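Local coordinates for protein transaminase (Bacillus megaterium, PDB 5G0A) that probably transfers amino groups between amines and carbonyl compounds with S selectivity, using pyridoxal-5'-phosphate as cofactor, at residues 99-104 with 309-314; 114-119 with 125-130; 129-134 with 318-323; 138-143 with 224-229; 234-239 with 253-258. All coordinates share one frame; numbering follows the deposited sequence.

Following the chain from its N terminus, interaction 1 opens on helix 92-105 and closes only at strand 308-313, so its long loop encloses interactions 2, 4 and 5. Interaction 2 closes a short loop, folding helix 121-136 back on strand 112-118, the neighbour of strand 308-313 in the seven-stranded sheet. Interaction 3 starts on the same helix, sharing Leu129 and Asn130, and ends on helix 314-321; its segments alternate with those of interaction 1, so the two cross. Interactions 4 and 5 follow in series inside both long loops. Interaction 4 packs strand 140-144 against the end of helix 214-226, and interaction 5 packs the adjacent strand 231-236 against helix 251-262.

Interaction 1 (99-104 with 309-314); sequences KIIIED and AVLVSK
The large mixed sheet of the fold type I PLP-dependent enzymes is covered here by helix 92-105, whose Ile101 and Ile102 pack on Leu311 of strand 308-313, a strand that runs antiparallel to both its neighbours. One methyl of Leu311 goes to each isoleucine. Its CD1 lies 3.8 Å from CG1 of Ile102 and 3.9 Å from CD1 of the same residue, while its CD2 meets Ile101 CG2 at 4.2 Å. Leu311 CG, anti to the backbone N (chi1 169°), points both methyls at the helix. No hydrogen bond joins the segments, and all three side chains are buried. Val115 of the neighbouring strand 112-118 touches both Ile102 and Leu311, and Tyr20 of the second subunit also packs on Ile102. The helix has a wider pi-type turn at 100-104, and Lys99, just before it, forms a salt bridge to Asp104: NZ stands 2.7 Å from Asp104 OD2, on the syn lone pair of that oxygen.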
# COMPACT_ATOMS: atom_id res chain seq x y z
N LYS B 99 -1.56 -12.96 -36.06
CA LYS B 99 -1.81 -14.22 -36.79
C LYS B 99 -0.53 -15.08 -36.88
O LYS B 99 -0.56 -16.29 -36.67
CB LYS B 99 -2.41 -13.94 -38.19
CG LYS B 99 -2.66 -15.21 -39.04
CD LYS B 99 -1.43 -15.57 -39.84
CE LYS B 99 -1.67 -16.74 -40.79
NZ LYS B 99 -0.54 -16.88 -41.75
N ILE B 100 0.61 -14.44 -37.18
CA ILE B 100 1.87 -15.15 -37.24
C ILE B 100 2.18 -15.83 -35.92
O ILE B 100 2.54 -17.00 -35.89
CB ILE B 100 3.03 -14.24 -37.65
CG1 ILE B 100 2.79 -13.75 -39.09
CG2 ILE B 100 4.37 -14.97 -37.54
CD1 ILE B 100 3.73 -12.64 -39.50
N ILE B 101 2.04 -15.08 -34.83
CA ILE B 101 2.37 -15.65 -33.52
C ILE B 101 1.44 -16.82 -33.19
O ILE B 101 1.92 -17.88 -32.79
CB ILE B 101 2.34 -14.59 -32.40
CG1 ILE B 101 3.51 -13.61 -32.59
CG2 ILE B 101 2.43 -15.26 -31.01
CD1 ILE B 101 3.36 -12.36 -31.75
N ILE B 102 0.14 -16.65 -33.42
CA ILE B 102 -0.84 -17.64 -32.96
C ILE B 102 -0.95 -18.85 -33.90
O ILE B 102 -1.02 -20.00 -33.43
CB ILE B 102 -2.22 -16.97 -32.68
CG1 ILE B 102 -2.08 -16.05 -31.43
CG2 ILE B 102 -3.34 -18.00 -32.48
CD1 ILE B 102 -3.18 -15.01 -31.28
N GLU B 103 -0.91 -18.61 -35.21
CA GLU B 103 -1.19 -19.65 -36.20
C GLU B 103 0.02 -20.19 -36.95
O GLU B 103 -0.07 -21.29 -37.52
CB GLU B 103 -2.24 -19.18 -37.20
CG GLU B 103 -3.59 -18.84 -36.58
CD GLU B 103 -4.22 -19.99 -35.81
OE1 GLU B 103 -3.55 -21.02 -35.59
OE2 GLU B 103 -5.39 -19.85 -35.40
N ASP B 104 1.11 -19.42 -37.00
CA ASP B 104 2.34 -19.85 -37.71
C ASP B 104 3.51 -20.26 -36.82
O ASP B 104 4.37 -21.06 -37.20
CB ASP B 104 2.78 -18.80 -38.75
CG ASP B 104 1.66 -18.42 -39.70
OD1 ASP B 104 0.74 -19.25 -39.93
OD2 ASP B 104 1.70 -17.29 -40.23
N ALA B 309 4.51 -7.34 -26.41
CA ALA B 309 3.19 -7.93 -26.58
C ALA B 309 2.86 -8.82 -25.42
O ALA B 309 3.76 -9.41 -24.80
CB ALA B 309 3.13 -8.77 -27.85
N VAL B 310 1.56 -8.99 -25.22
CA VAL B 310 1.10 -10.03 -24.30
C VAL B 310 0.18 -10.97 -25.07
O VAL B 310 -0.62 -10.54 -25.90
CB VAL B 310 0.42 -9.40 -23.04
CG1 VAL B 310 -0.78 -8.54 -23.44
CG2 VAL B 310 -0.02 -10.50 -22.07
N LEU B 311 0.32 -12.27 -24.81
CA LEU B 311 -0.54 -13.28 -25.43
C LEU B 311 -1.24 -14.02 -24.29
O LEU B 311 -0.58 -14.50 -23.37
CB LEU B 311 0.30 -14.27 -26.24
CG LEU B 311 -0.43 -15.54 -26.75
CD1 LEU B 311 -1.55 -15.17 -27.72
CD2 LEU B 311 0.60 -16.49 -27.38
N VAL B 312 -2.56 -14.03 -24.35
CA VAL B 312 -3.37 -14.65 -23.30
C VAL B 312 -4.10 -15.86 -23.88
O VAL B 312 -4.34 -15.94 -25.09
CB VAL B 312 -4.42 -13.68 -22.70
CG1 VAL B 312 -3.77 -12.39 -22.19
CG2 VAL B 312 -5.55 -13.36 -23.69
N SER B 313 -4.44 -16.79 -22.99
CA SER B 313 -5.15 -18.04 -23.36
C SER B 313 -6.53 -17.79 -23.97
O SER B 313 -7.11 -16.72 -23.81
CB SER B 313 -5.28 -18.96 -22.13
OG SER B 313 -6.17 -18.36 -21.19
N LYS B 314 -7.07 -18.81 -24.64
CA LYS B 314 -8.42 -18.71 -25.17
C LYS B 314 -9.44 -18.38 -24.08
O LYS B 314 -10.35 -17.60 -24.31
CB LYS B 314 -8.79 -20.04 -25.85
CG LYS B 314 -7.96 -20.30 -27.10
CD LYS B 314 -8.46 -21.53 -27.84
CE LYS B 314 -7.86 -21.58 -29.24
NZ LYS B 314 -6.43 -21.98 -29.24

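Interaction 2 (114-119 with 125-130); sequences KVRFVS and VETALN
Two van der Waals contacts bring Thr127 of helix 121-136 onto strand 112-118. Its methyl CG2 lies 4.1 Å from Arg116 CD, the two side chains crossing at about a right angle, and its OG1 is 3.9 Å from Val118 CG1. The threonine torsion divides these tasks: at chi1 -55°, CG2 is anti to the backbone N and OG1 anti to the carbonyl carbon, so each branch faces a different strand residue. Hydrogen bonding between the segments runs through a water. Arg116 NE donates to it over 2.9 Å, the water lying at the guanidinium edge and in its plane, and the water in turn donates to Thr127 OG1 at 2.8 Å. That hydroxyl also bonds the carbonyl O of Glu123, one turn back in the helix, so OG1 takes one bond and gives another. The charge of Arg116 is met by a salt bridge from NH1 to Asp87, which probably helps fix the guanidinium where its NE can use the water. Such a strand turning directly into a helix is part of the cofactor site in fold type I enzymes, and here the junction, Thr120 and the first helical residues Gly121 and Ser122, belongs to the PLP pocket.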
# COMPACT_ATOMS: atom_id res chain seq x y z
N LYS B 114 -5.51 -14.58 -27.70
CA LYS B 114 -5.42 -13.26 -28.31
C LYS B 114 -4.15 -12.51 -27.84
O LYS B 114 -3.63 -12.76 -26.78
CB LYS B 114 -6.65 -12.42 -27.95
CG LYS B 114 -7.90 -12.74 -28.75
CD LYS B 114 -8.97 -11.70 -28.48
CE LYS B 114 -10.05 -11.68 -29.57
NZ LYS B 114 -10.88 -10.45 -29.37
N VAL B 115 -3.69 -11.58 -28.68
CA VAL B 115 -2.52 -10.74 -28.41
C VAL B 115 -2.95 -9.28 -28.20
O VAL B 115 -3.91 -8.77 -28.86
CB VAL B 115 -1.51 -10.80 -29.60
CG1 VAL B 115 -0.32 -9.86 -29.37
CG2 VAL B 115 -1.00 -12.21 -29.86
N ARG B 116 -2.25 -8.59 -27.30
CA ARG B 116 -2.28 -7.12 -27.26
C ARG B 116 -0.87 -6.64 -27.47
O ARG B 116 0.03 -7.02 -26.70
CB ARG B 116 -2.79 -6.57 -25.92
CG ARG B 116 -2.57 -5.04 -25.77
CD ARG B 116 -3.65 -4.38 -24.90
NE ARG B 116 -3.38 -2.95 -24.66
CZ ARG B 116 -3.72 -1.97 -25.49
NH1 ARG B 116 -4.30 -2.24 -26.66
NH2 ARG B 116 -3.44 -0.71 -25.16
N PHE B 117 -0.65 -5.83 -28.51
CA PHE B 117 0.68 -5.27 -28.73
C PHE B 117 0.84 -3.97 -27.96
O PHE B 117 -0.08 -3.14 -27.92
CB PHE B 117 0.91 -5.03 -30.22
CG PHE B 117 1.03 -6.29 -31.02
CD1 PHE B 117 2.20 -7.03 -30.95
CD2 PHE B 117 -0.02 -6.74 -31.83
CE1 PHE B 117 2.36 -8.21 -31.68
CE2 PHE B 117 0.11 -7.92 -32.56
CZ PHE B 117 1.30 -8.65 -32.49
N VAL B 118 2.04 -3.80 -27.41
CA VAL B 118 2.47 -2.56 -26.77
C VAL B 118 3.86 -2.21 -27.27
O VAL B 118 4.32 -2.77 -28.27
CB VAL B 118 2.39 -2.69 -25.21
CG1 VAL B 118 0.93 -2.70 -24.75
CG2 VAL B 118 3.12 -3.95 -24.72
N SER B 119 4.57 -1.28 -26.60
CA SER B 119 5.85 -0.83 -27.19
C SER B 119 7.10 -1.38 -26.55
O SER B 119 8.17 -1.27 -27.13
CB SER B 119 5.95 0.72 -27.20
OG SER B 119 4.95 1.27 -28.03
N VAL B 125 4.56 -6.67 -19.59
CA VAL B 125 4.39 -7.21 -18.21
C VAL B 125 3.29 -6.44 -17.46
O VAL B 125 2.44 -7.04 -16.80
CB VAL B 125 5.73 -7.20 -17.45
CG1 VAL B 125 5.55 -7.54 -15.96
CG2 VAL B 125 6.70 -8.22 -18.09
N GLU B 126 3.27 -5.11 -17.58
CA GLU B 126 2.17 -4.31 -16.97
C GLU B 126 0.81 -4.83 -17.43
O GLU B 126 -0.13 -5.01 -16.63
CB GLU B 126 2.28 -2.81 -17.30
CG GLU B 126 3.56 -2.13 -16.82
CD GLU B 126 3.51 -1.70 -15.35
OE1 GLU B 126 2.44 -1.74 -14.73
OE2 GLU B 126 4.56 -1.30 -14.84
N THR B 127 0.71 -5.09 -18.72
CA THR B 127 -0.56 -5.49 -19.30
C THR B 127 -0.97 -6.88 -18.78
O THR B 127 -2.12 -7.10 -18.45
CB THR B 127 -0.48 -5.48 -20.85
OG1 THR B 127 -0.04 -4.17 -21.26
CG2 THR B 127 -1.87 -5.72 -21.44
N ALA B 128 -0.01 -7.80 -18.74
CA ALA B 128 -0.23 -9.15 -18.25
C ALA B 128 -0.70 -9.13 -16.80
O ALA B 128 -1.60 -9.88 -16.44
CB ALA B 128 1.03 -9.96 -18.34
N LEU B 129 -0.07 -8.30 -15.97
CA LEU B 129 -0.49 -8.22 -14.56
C LEU B 129 -1.93 -7.72 -14.47
O LEU B 129 -2.74 -8.28 -13.73
CB LEU B 129 0.44 -7.29 -13.78
CG LEU B 129 1.88 -7.81 -13.66
CD1 LEU B 129 2.75 -6.70 -13.06
CD2 LEU B 129 2.02 -9.12 -12.88
N ASN B 130 -2.25 -6.67 -15.23
CA ASN B 130 -3.60 -6.13 -15.26
C ASN B 130 -4.63 -7.20 -15.66
O ASN B 130 -5.70 -7.33 -15.04
CB ASN B 130 -3.69 -4.93 -16.22
CG ASN B 130 -2.90 -3.72 -15.72
OD1 ASN B 130 -2.47 -3.70 -14.56
ND2 ASN B 130 -2.72 -2.71 -16.58
O HOH W 1 -2.08 -2.45 -22.12

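Interaction 3 (129-134 with 318-323); sequences LNIARL and AFMDKH. Unlike the reference sequence in segment 318-323: Ala318 (reference Glu), Lys322 (reference Arg).
Helix 121-136 and the last turn of helix 314-321 come closest at Ile131 and Met320, whose CA atoms are 8.2 Å apart. Met320 folds at every torsion, chi1 to chi3 all near -65°, and its terminal CE is brought up to the other helix, 4.4 Å from both Ile131 CG1 and Leu134 CD1. Phe319 does something different. Its ring reaches the backbone of the facing helix, with CZ 3.6 Å and CE2 3.7 Å from the carbonyl O of Leu134, approached obliquely. One face of this ring is covered by His323, whose CE1 stands 3.5 Å above the plane, displaced toward the rim. A weak hydrogen bond from His323 ND1 to Phe319 O, bent to 127°, links the imidazole back to the backbone of Phe319. Around the pair, Trp325 touches Ile131, Leu134 and Met320, and Tyr135 meets the Phe319 ring edge-to-face. Leu168 of the second subunit packs on Phe319, and Phe176 of that subunit meets the His323 ring. With no hydrogen bond between the two segments, the contact rests on rather loose dispersion between methyl and methylene groups and on the oblique van der Waals contact of Leu134 O with the Phe319 ring.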
# COMPACT_ATOMS: atom_id res chain seq x y z
N LEU B 129 -0.07 -8.30 -15.97
CA LEU B 129 -0.49 -8.22 -14.56
C LEU B 129 -1.93 -7.72 -14.47
O LEU B 129 -2.74 -8.28 -13.73
CB LEU B 129 0.44 -7.29 -13.78
CG LEU B 129 1.88 -7.81 -13.66
CD1 LEU B 129 2.75 -6.70 -13.06
CD2 LEU B 129 2.02 -9.12 -12.88
N ASN B 130 -2.25 -6.67 -15.23
CA ASN B 130 -3.60 -6.13 -15.26
C ASN B 130 -4.63 -7.20 -15.66
O ASN B 130 -5.70 -7.33 -15.04
CB ASN B 130 -3.69 -4.93 -16.22
CG ASN B 130 -2.90 -3.72 -15.72
OD1 ASN B 130 -2.47 -3.70 -14.56
ND2 ASN B 130 -2.72 -2.71 -16.58
N ILE B 131 -4.31 -7.95 -16.72
CA ILE B 131 -5.24 -8.94 -17.24
C ILE B 131 -5.42 -10.10 -16.25
O ILE B 131 -6.56 -10.52 -16.01
CB ILE B 131 -4.80 -9.49 -18.62
CG1 ILE B 131 -4.93 -8.41 -19.69
CG2 ILE B 131 -5.63 -10.72 -19.02
CD1 ILE B 131 -4.10 -8.70 -20.94
N ALA B 132 -4.31 -10.59 -15.69
CA ALA B 132 -4.38 -11.71 -14.73
C ALA B 132 -5.27 -11.31 -13.55
O ALA B 132 -6.13 -12.08 -13.11
CB ALA B 132 -2.99 -12.13 -14.23
N ARG B 133 -5.07 -10.10 -13.04
CA ARG B 133 -5.87 -9.61 -11.90
C ARG B 133 -7.33 -9.41 -12.25
O ARG B 133 -8.21 -9.78 -11.46
CB ARG B 133 -5.24 -8.33 -11.31
CG ARG B 133 -3.90 -8.65 -10.66
CD ARG B 133 -3.11 -7.36 -10.36
NE ARG B 133 -2.15 -7.61 -9.29
CZ ARG B 133 -0.93 -7.09 -9.21
NH1 ARG B 133 -0.48 -6.26 -10.17
NH2 ARG B 133 -0.17 -7.39 -8.16
N LEU B 134 -7.60 -8.86 -13.44
CA LEU B 134 -8.99 -8.68 -13.86
C LEU B 134 -9.68 -10.03 -14.09
O LEU B 134 -10.84 -10.21 -13.67
CB LEU B 134 -9.11 -7.83 -15.12
CG LEU B 134 -8.88 -6.32 -14.94
CD1 LEU B 134 -8.57 -5.67 -16.29
CD2 LEU B 134 -10.02 -5.57 -14.21
N ALA B 318 -11.66 -14.99 -24.00
CA ALA B 318 -13.12 -15.05 -24.06
C ALA B 318 -13.75 -14.18 -22.96
O ALA B 318 -14.75 -13.52 -23.18
CB ALA B 318 -13.59 -16.51 -23.95
N PHE B 319 -13.10 -14.15 -21.79
CA PHE B 319 -13.55 -13.33 -20.68
C PHE B 319 -13.39 -11.85 -21.02
O PHE B 319 -14.34 -11.08 -20.93
CB PHE B 319 -12.76 -13.67 -19.42
CG PHE B 319 -12.96 -12.68 -18.30
CD1 PHE B 319 -14.06 -12.76 -17.45
CD2 PHE B 319 -12.03 -11.65 -18.10
CE1 PHE B 319 -14.22 -11.86 -16.40
CE2 PHE B 319 -12.20 -10.73 -17.06
CZ PHE B 319 -13.30 -10.84 -16.21
N MET B 320 -12.19 -11.47 -21.45
CA MET B 320 -11.94 -10.06 -21.80
C MET B 320 -12.89 -9.57 -22.88
O MET B 320 -13.41 -8.44 -22.83
CB MET B 320 -10.47 -9.84 -22.19
CG MET B 320 -9.51 -10.09 -21.03
SD MET B 320 -9.63 -8.93 -19.64
CE MET B 320 -9.11 -7.35 -20.35
N ASP B 321 -13.18 -10.45 -23.85
CA ASP B 321 -14.07 -10.13 -24.95
C ASP B 321 -15.50 -9.76 -24.56
O ASP B 321 -16.21 -9.11 -25.34
CB ASP B 321 -14.16 -11.33 -25.91
CG ASP B 321 -13.02 -11.37 -26.93
OD1 ASP B 321 -12.19 -10.44 -27.01
OD2 ASP B 321 -12.99 -12.36 -27.68
N LYS B 322 -15.93 -10.18 -23.36
CA LYS B 322 -17.29 -9.90 -22.90
C LYS B 322 -17.45 -8.51 -22.28
O LYS B 322 -18.56 -8.13 -21.91
CB LYS B 322 -17.75 -10.96 -21.88
CG LYS B 322 -18.00 -12.33 -22.49
CD LYS B 322 -18.21 -13.35 -21.38
CE LYS B 322 -18.35 -14.75 -21.97
NZ LYS B 322 -19.72 -15.03 -22.47
N HIS B 323 -16.36 -7.76 -22.17
CA HIS B 323 -16.39 -6.46 -21.50
C HIS B 323 -15.77 -5.37 -22.35
O HIS B 323 -15.09 -5.66 -23.36
CB HIS B 323 -15.61 -6.57 -20.18
CG HIS B 323 -16.10 -7.68 -19.30
ND1 HIS B 323 -15.48 -8.91 -19.24
CD2 HIS B 323 -17.19 -7.76 -18.50
CE1 HIS B 323 -16.15 -9.69 -18.41
NE2 HIS B 323 -17.18 -9.01 -17.94

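Interaction 4 (138-143 with 224-229); sequences RPLVVT and ENYGPE
Arg138 NH1 is gripped by two carbonyl oxygens, those of Gly263 and Val231, while Pro228 O lies over one face of the guanidinium, 3.5 Å from NH1 and at too poor an angle for a hydrogen bond. NE uses a water instead, 2.8 Å away, which donates to Glu229 O at 3.2 Å. The chain of Arg138, extended from CG to NE, runs past that same carbonyl: CG and CD each come within 3.3 Å of Glu229 O. A leucine in its place would probably leave the carbonyls of Gly263 and Val231 without their shared donor and the water without its NE partner. In the fold, residues 227-230 connect helix 214-226 to strand 231-236, the parallel neighbour of strand 140-144 in the sheet. Gly227, the first residue past the helix, has a phi of 95°; a side chain there would collide with the carbonyl O of Tyr226, which calls for glycine. Just before it, Tyr226 meets Leu140 at about a right angle: Leu140 CD1 is 3.8 Å from Tyr226 CB and 3.9 Å from its CD2, oblique to the ring. Arg160 of the third subunit makes a cation-pi contact with this ring, and Gln179 of that subunit bonds Glu229 OE2.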
# COMPACT_ATOMS: atom_id res chain seq x y z
N ARG B 138 -8.61 -10.99 -8.52
CA ARG B 138 -7.77 -11.23 -7.33
C ARG B 138 -6.53 -10.34 -7.40
O ARG B 138 -6.03 -10.08 -8.50
CB ARG B 138 -7.27 -12.68 -7.26
CG ARG B 138 -8.37 -13.73 -7.18
CD ARG B 138 -7.70 -15.09 -7.23
NE ARG B 138 -8.71 -16.13 -7.47
CZ ARG B 138 -8.39 -17.36 -7.89
NH1 ARG B 138 -7.12 -17.67 -8.12
NH2 ARG B 138 -9.36 -18.26 -8.10
N PRO B 139 -6.01 -9.90 -6.23
CA PRO B 139 -4.92 -8.91 -6.23
C PRO B 139 -3.49 -9.44 -6.24
O PRO B 139 -2.60 -8.78 -6.79
CB PRO B 139 -5.14 -8.15 -4.91
CG PRO B 139 -5.75 -9.18 -4.00
CD PRO B 139 -6.69 -9.97 -4.91
N LEU B 140 -3.21 -10.55 -5.57
CA LEU B 140 -1.83 -10.91 -5.32
C LEU B 140 -1.16 -11.60 -6.51
O LEU B 140 -1.76 -12.44 -7.18
CB LEU B 140 -1.72 -11.79 -4.08
CG LEU B 140 -2.10 -11.15 -2.73
CD1 LEU B 140 -1.84 -12.15 -1.62
CD2 LEU B 140 -1.28 -9.88 -2.48
N VAL B 141 0.08 -11.21 -6.77
CA VAL B 141 0.87 -11.93 -7.76
C VAL B 141 2.14 -12.42 -7.06
O VAL B 141 2.76 -11.70 -6.25
CB VAL B 141 1.23 -11.04 -8.99
CG1 VAL B 141 2.22 -11.77 -9.90
CG2 VAL B 141 -0.05 -10.64 -9.77
N VAL B 142 2.52 -13.66 -7.37
CA VAL B 142 3.71 -14.29 -6.79
C VAL B 142 4.82 -14.24 -7.82
O VAL B 142 4.65 -14.71 -8.96
CB VAL B 142 3.41 -15.76 -6.43
CG1 VAL B 142 4.66 -16.44 -5.88
CG2 VAL B 142 2.26 -15.83 -5.45
N THR B 143 5.95 -13.68 -7.39
CA THR B 143 7.18 -13.67 -8.18
C THR B 143 8.27 -14.46 -7.43
O THR B 143 7.98 -15.11 -6.40
CB THR B 143 7.62 -12.23 -8.43
OG1 THR B 143 8.63 -12.21 -9.46
CG2 THR B 143 8.15 -11.58 -7.11
N GLU B 224 -1.10 -20.76 0.00
CA GLU B 224 -2.10 -21.26 0.96
C GLU B 224 -2.30 -20.28 2.11
O GLU B 224 -3.43 -19.96 2.47
CB GLU B 224 -1.66 -22.61 1.52
CG GLU B 224 -1.80 -23.74 0.52
CD GLU B 224 -1.23 -25.03 1.07
OE1 GLU B 224 -0.51 -24.98 2.10
OE2 GLU B 224 -1.51 -26.07 0.48
N ASN B 225 -1.20 -19.78 2.65
CA ASN B 225 -1.25 -18.86 3.79
C ASN B 225 -1.97 -17.56 3.49
O ASN B 225 -2.80 -17.11 4.25
CB ASN B 225 0.17 -18.58 4.29
CG ASN B 225 0.18 -17.83 5.61
OD1 ASN B 225 0.11 -16.60 5.64
ND2 ASN B 225 0.25 -18.57 6.72
N TYR B 226 -1.65 -16.94 2.35
CA TYR B 226 -2.29 -15.71 1.93
C TYR B 226 -3.70 -15.93 1.38
O TYR B 226 -4.48 -14.97 1.25
CB TYR B 226 -1.39 -14.95 0.93
CG TYR B 226 -0.34 -14.13 1.65
CD1 TYR B 226 0.87 -14.71 2.04
CD2 TYR B 226 -0.56 -12.79 1.96
CE1 TYR B 226 1.83 -13.98 2.71
CE2 TYR B 226 0.38 -12.06 2.66
CZ TYR B 226 1.57 -12.64 3.01
OH TYR B 226 2.53 -11.91 3.67
N GLY B 227 -4.03 -17.20 1.12
CA GLY B 227 -5.34 -17.55 0.56
C GLY B 227 -5.26 -17.68 -0.96
O GLY B 227 -5.13 -16.67 -1.65
N PRO B 228 -5.34 -18.91 -1.50
CA PRO B 228 -5.30 -19.05 -2.96
C PRO B 228 -6.41 -18.24 -3.63
O PRO B 228 -6.24 -17.82 -4.78
CB PRO B 228 -5.53 -20.56 -3.17
CG PRO B 228 -5.00 -21.16 -1.90
CD PRO B 228 -5.54 -20.23 -0.85
N GLU B 229 -7.50 -17.97 -2.90
CA GLU B 229 -8.59 -17.16 -3.42
C GLU B 229 -8.23 -15.67 -3.62
O GLU B 229 -9.00 -14.92 -4.20
CB GLU B 229 -9.88 -17.32 -2.56
CG GLU B 229 -9.92 -16.58 -1.21
CD GLU B 229 -8.99 -17.12 -0.14
OE1 GLU B 229 -8.39 -18.20 -0.27
OE2 GLU B 229 -8.87 -16.43 0.90
O HOH W 2 -11.25 -15.72 -6.32

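Interaction 5 (234-239 with 253-258); sequences VITEVS and PQIRKM
Val234 CG2 and Met258 CE touch at 4.0 Å, the side chains crossing at about a right angle; beside them, Thr236 CG2 faces Ile255 CG2 at 4.3 Å. Met258 owes this reach to its bend at the sulfur (chi3 79°), which turns the methyl back to the strand although its CB does not point there. Thr236 is held by its hydroxyl: OG1 bonds both Asn268 OD1 and Trp266 NE1, which keeps the hydroxyl on the neighbouring strand and its methyl on the helix. Farther out, Met258 also packs on Thr219, Arg220 and Ile223 of helix 214-226, and Ile255 on Trp266. These residues belong to a beta-alpha-beta unit in which helix 251-262 joins the parallel strands 231-236 and 265-269. Directly beyond Thr236, Glu237 touches PLP, its carboxylate held by the backbone N atoms of Tyr148 and Gly241. Across the two segments only carbon atoms touch, with no hydrogen bond, and the buried hydroxyl of Thr236 is satisfied by side chains of the neighbouring strand 265-269.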
# COMPACT_ATOMS: atom_id res chain seq x y z
N VAL B 234 1.16 -16.68 -10.58
CA VAL B 234 2.57 -16.76 -10.33
C VAL B 234 3.22 -16.33 -11.64
O VAL B 234 2.83 -16.81 -12.71
CB VAL B 234 3.01 -18.22 -10.02
CG1 VAL B 234 4.51 -18.27 -9.82
CG2 VAL B 234 2.31 -18.72 -8.74
N ILE B 235 4.17 -15.41 -11.56
CA ILE B 235 4.95 -15.01 -12.74
C ILE B 235 6.36 -15.56 -12.64
O ILE B 235 6.97 -15.49 -11.58
CB ILE B 235 4.95 -13.47 -12.93
CG1 ILE B 235 5.60 -13.11 -14.27
CG2 ILE B 235 5.56 -12.71 -11.72
CD1 ILE B 235 5.38 -11.67 -14.68
N THR B 236 6.89 -16.09 -13.75
CA THR B 236 8.20 -16.72 -13.77
C THR B 236 9.00 -16.27 -14.99
O THR B 236 8.46 -15.64 -15.89
CB THR B 236 8.10 -18.27 -13.86
OG1 THR B 236 7.44 -18.64 -15.08
CG2 THR B 236 7.34 -18.85 -12.64
N GLU B 237 10.30 -16.61 -14.99
CA GLU B 237 11.13 -16.62 -16.20
C GLU B 237 11.68 -18.03 -16.20
O GLU B 237 12.12 -18.51 -15.13
CB GLU B 237 12.34 -15.70 -16.08
CG GLU B 237 12.10 -14.24 -15.75
CD GLU B 237 13.42 -13.52 -15.48
OE1 GLU B 237 14.20 -13.31 -16.45
OE2 GLU B 237 13.71 -13.21 -14.30
N VAL B 238 11.69 -18.72 -17.33
CA VAL B 238 12.18 -20.12 -17.28
C VAL B 238 13.68 -20.15 -17.05
O VAL B 238 14.22 -21.10 -16.48
CB VAL B 238 11.82 -20.97 -18.52
CG1 VAL B 238 10.31 -21.07 -18.71
CG2 VAL B 238 12.56 -20.49 -19.77
N SER B 239 14.36 -19.12 -17.53
CA SER B 239 15.74 -18.92 -17.21
C SER B 239 15.82 -17.48 -16.79
O SER B 239 15.47 -16.59 -17.57
CB SER B 239 16.61 -19.18 -18.45
OG SER B 239 17.97 -18.91 -18.19
N PRO B 253 7.67 -27.65 -14.83
CA PRO B 253 6.52 -28.55 -14.77
C PRO B 253 5.84 -28.55 -13.40
O PRO B 253 4.60 -28.63 -13.33
CB PRO B 253 7.14 -29.94 -15.11
CG PRO B 253 8.33 -29.61 -15.94
CD PRO B 253 8.87 -28.31 -15.38
N GLN B 254 6.62 -28.44 -12.33
CA GLN B 254 6.01 -28.42 -10.99
C GLN B 254 5.21 -27.14 -10.71
O GLN B 254 4.19 -27.18 -10.04
CB GLN B 254 7.03 -28.70 -9.90
CG GLN B 254 7.33 -30.19 -9.78
CD GLN B 254 8.20 -30.52 -8.57
OE1 GLN B 254 8.27 -29.77 -7.60
NE2 GLN B 254 8.84 -31.68 -8.63
N ILE B 255 5.68 -26.01 -11.25
CA ILE B 255 4.91 -24.77 -11.12
C ILE B 255 3.62 -24.81 -11.92
O ILE B 255 2.58 -24.33 -11.44
CB ILE B 255 5.77 -23.53 -11.51
CG1 ILE B 255 6.81 -23.23 -10.41
CG2 ILE B 255 4.89 -22.31 -11.83
CD1 ILE B 255 6.28 -22.84 -9.03
N ARG B 256 3.66 -25.40 -13.11
CA ARG B 256 2.46 -25.51 -13.92
C ARG B 256 1.40 -26.35 -13.19
O ARG B 256 0.24 -25.98 -13.12
CB ARG B 256 2.79 -26.09 -15.31
CG ARG B 256 1.56 -26.49 -16.12
CD ARG B 256 0.78 -25.32 -16.71
NE ARG B 256 0.02 -24.56 -15.70
CZ ARG B 256 -0.75 -23.50 -15.96
NH1 ARG B 256 -0.92 -23.06 -17.20
NH2 ARG B 256 -1.39 -22.89 -14.97
N LYS B 257 1.85 -27.49 -12.67
CA LYS B 257 1.00 -28.39 -11.89
C LYS B 257 0.45 -27.72 -10.63
O LYS B 257 -0.75 -27.77 -10.38
CB LYS B 257 1.79 -29.67 -11.54
CG LYS B 257 1.00 -30.69 -10.74
CD LYS B 257 1.68 -32.07 -10.84
CE LYS B 257 1.09 -33.07 -9.85
NZ LYS B 257 1.50 -32.80 -8.44
N MET B 258 1.32 -27.06 -9.86
CA MET B 258 0.91 -26.38 -8.62
C MET B 258 -0.11 -25.27 -8.87
O MET B 258 -1.13 -25.17 -8.17
CB MET B 258 2.15 -25.84 -7.86
CG MET B 258 1.82 -25.00 -6.61
SD MET B 258 3.07 -23.74 -6.23
CE MET B 258 2.68 -22.43 -7.40